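Local coordinates for MYB proto-oncogene protein (Mus musculus, PDB 1GVD), which probably binds DNA as a transcription regulator through Myb repeats such as this second one, which has a helix-turn-helix-type fold, at residues Gln40-Glu43 with Arg44-His48. The protein carries 1 engineered substitution. Residues are numbered along the deposited sequence; the frame is centred on the assembly and turned at random. Where two conformers were deposited one is given.
Sequences QCRE and RWHNH. With SO4 (sulfate ion), chain D.
Glu43 and Asn47, one turn apart on helix 38-49, are joined twice: Asn47 N donates to Glu43 O at 2.9 Å, and Asn47 ND2 reaches Glu43 OE2 in a weak bond of 3.2 Å. The two side chains run side by side in the same direction, but carboxylate and amide planes stand 71° apart, and the N-H points poorly at its acceptor. The other carboxylate oxygen is far more firmly engaged. Arg42 grips Glu43 OE1 side-on with two nitrogens: NE, at 2.9 Å, lies on the anti lone pair of OE1, whereas NH2 meets the same oxygen from above the carboxylate plane. A bend at chi3 (73°) turns the Arg42 guanidinium back toward its neighbour. NH2 also donates to O3 of a sulfate, probably from the crystallisation liquor, at 2.7 Å. With an alanine in place of Arg42, Glu43 OE1 is likely to lose both these donors and the carboxylate to turn more freely. The backbone carbonyls of Gln40, Cys41 and Arg42 accept from Arg44, Trp45 and His46, the last bond nearly straight at 174°. His46 CD2 packs 3.7 Å from Arg42 CG. Arg44 NE forms a salt bridge to Asp11 of helix 8-21. Cys41 is buried against helices 8-21 and 26-30. Helix 38-49 is the third helix of the repeat, the recognition helix in Myb domains. Arg42 thus keeps an N-H for a second anion while it holds Glu43 OE1, consistent with, though no proof of, a role near DNA phosphate.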
loop_
_atom_site.group_PDB
_atom_site.type_symbol
_atom_site.label_atom_id
_atom_site.label_comp_id
_atom_site.label_asym_id
_atom_site.label_seq_id
_atom_site.Cartn_x
_atom_site.Cartn_y
_atom_site.Cartn_z
ATOM N N GLN A 40 0.402 -2.795 6.501
ATOM C CA GLN A 40 0.711 -1.373 6.353
ATOM C C GLN A 40 0.028 -0.822 5.106
ATOM O O GLN A 40 -0.484 0.296 5.105
ATOM C CB GLN A 40 2.218 -1.151 6.241
ATOM C CG GLN A 40 2.989 -1.377 7.530
ATOM C CD GLN A 40 4.474 -1.162 7.338
ATOM O OE1 GLN A 40 5.096 -1.807 6.503
ATOM N NE2 GLN A 40 5.048 -0.245 8.112
ATOM N N CYS A 41 0.029 -1.614 4.042
ATOM C CA CYS A 41 -0.600 -1.208 2.792
ATOM C C CYS A 41 -2.110 -1.097 2.979
ATOM O O CYS A 41 -2.744 -0.157 2.496
ATOM C CB CYS A 41 -0.281 -2.223 1.695
ATOM S SG CYS A 41 1.484 -2.314 1.285
ATOM N N ARG A 42 -2.682 -2.066 3.689
ATOM C CA ARG A 42 -4.115 -2.085 3.957
ATOM C C ARG A 42 -4.539 -0.827 4.714
ATOM O O ARG A 42 -5.524 -0.173 4.361
ATOM C CB ARG A 42 -4.456 -3.324 4.782
ATOM C CG ARG A 42 -5.922 -3.476 5.143
ATOM C CD ARG A 42 -6.082 -4.583 6.176
ATOM N NE ARG A 42 -5.593 -4.142 7.480
ATOM C CZ ARG A 42 -5.183 -4.950 8.452
ATOM N NH1 ARG A 42 -5.191 -6.266 8.285
ATOM N NH2 ARG A 42 -4.771 -4.435 9.603
ATOM N N GLU A 43 -3.793 -0.491 5.760
ATOM C CA GLU A 43 -4.112 0.680 6.560
ATOM C C GLU A 43 -3.931 1.996 5.806
ATOM O O GLU A 43 -4.741 2.914 5.949
ATOM C CB GLU A 43 -3.283 0.668 7.846
ATOM C CG GLU A 43 -3.643 -0.494 8.760
ATOM C CD GLU A 43 -5.128 -0.537 9.071
ATOM O OE1 GLU A 43 -5.796 -1.526 8.698
ATOM O OE2 GLU A 43 -5.631 0.424 9.682
ATOM N N ARG A 44 -2.891 2.088 4.985
ATOM C CA ARG A 44 -2.658 3.307 4.220
ATOM C C ARG A 44 -3.819 3.527 3.251
ATOM O O ARG A 44 -4.287 4.652 3.070
ATOM C CB ARG A 44 -1.337 3.202 3.449
ATOM C CG ARG A 44 -0.907 4.493 2.757
ATOM C CD ARG A 44 -0.628 5.596 3.759
ATOM N NE ARG A 44 -0.178 6.823 3.106
ATOM C CZ ARG A 44 0.016 7.974 3.741
ATOM N NH1 ARG A 44 -0.202 8.056 5.048
ATOM N NH2 ARG A 44 0.437 9.039 3.072
ATOM N N TRP A 45 -4.295 2.445 2.643
ATOM C CA TRP A 45 -5.405 2.535 1.710
ATOM C C TRP A 45 -6.708 2.956 2.392
ATOM O O TRP A 45 -7.342 3.920 1.978
ATOM C CB TRP A 45 -5.591 1.190 0.994
ATOM C CG TRP A 45 -6.807 1.128 0.121
ATOM C CD1 TRP A 45 -7.990 0.508 0.406
ATOM C CD2 TRP A 45 -6.969 1.724 -1.172
ATOM N NE1 TRP A 45 -8.878 0.679 -0.628
ATOM C CE2 TRP A 45 -8.279 1.420 -1.611
ATOM C CE3 TRP A 45 -6.136 2.486 -2.003
ATOM C CZ2 TRP A 45 -8.774 1.853 -2.846
ATOM C CZ3 TRP A 45 -6.633 2.916 -3.234
ATOM C CH2 TRP A 45 -7.941 2.596 -3.638
ATOM N N HIS A 46 -7.107 2.253 3.444
ATOM C CA HIS A 46 -8.358 2.580 4.112
ATOM C C HIS A 46 -8.372 3.874 4.912
ATOM O O HIS A 46 -9.401 4.549 4.977
ATOM C CB HIS A 46 -8.790 1.428 5.021
ATOM C CG HIS A 46 -9.163 0.188 4.276
ATOM N ND1 HIS A 46 -10.135 0.172 3.297
ATOM C CD2 HIS A 46 -8.695 -1.080 4.362
ATOM C CE1 HIS A 46 -10.247 -1.053 2.814
ATOM N NE2 HIS A 46 -9.385 -1.831 3.443
ATOM N N ASN A 47 -7.247 4.233 5.520
ATOM C CA ASN A 47 -7.213 5.443 6.335
ATOM C C ASN A 47 -6.831 6.728 5.629
ATOM O O ASN A 47 -7.251 7.814 6.042
ATOM C CB ASN A 47 -6.268 5.263 7.525
ATOM C CG ASN A 47 -6.792 4.274 8.541
ATOM O OD1 ASN A 47 -7.996 4.196 8.784
ATOM N ND2 ASN A 47 -5.887 3.526 9.158
ATOM N N HIS A 48 -6.050 6.625 4.564
ATOM C CA HIS A 48 -5.592 7.829 3.892
ATOM C C HIS A 48 -5.918 7.988 2.414
ATOM O O HIS A 48 -6.366 9.053 1.993
ATOM C CB HIS A 48 -4.081 7.957 4.121
ATOM C CG HIS A 48 -3.459 9.143 3.452
ATOM N ND1 HIS A 48 -3.247 9.205 2.092
ATOM C CD2 HIS A 48 -3.009 10.316 3.957
ATOM C CE1 HIS A 48 -2.693 10.366 1.788
ATOM N NE2 HIS A 48 -2.538 11.058 2.902
HETATM S S SO4 D . -3.894 -5.764 13.301
HETATM O O1 SO4 D . -4.986 -5.489 14.254
HETATM O O2 SO4 D . -3.372 -7.124 13.527
HETATM O O3 SO4 D . -4.408 -5.662 11.924
HETATM O O4 SO4 D . -2.811 -4.781 13.497
#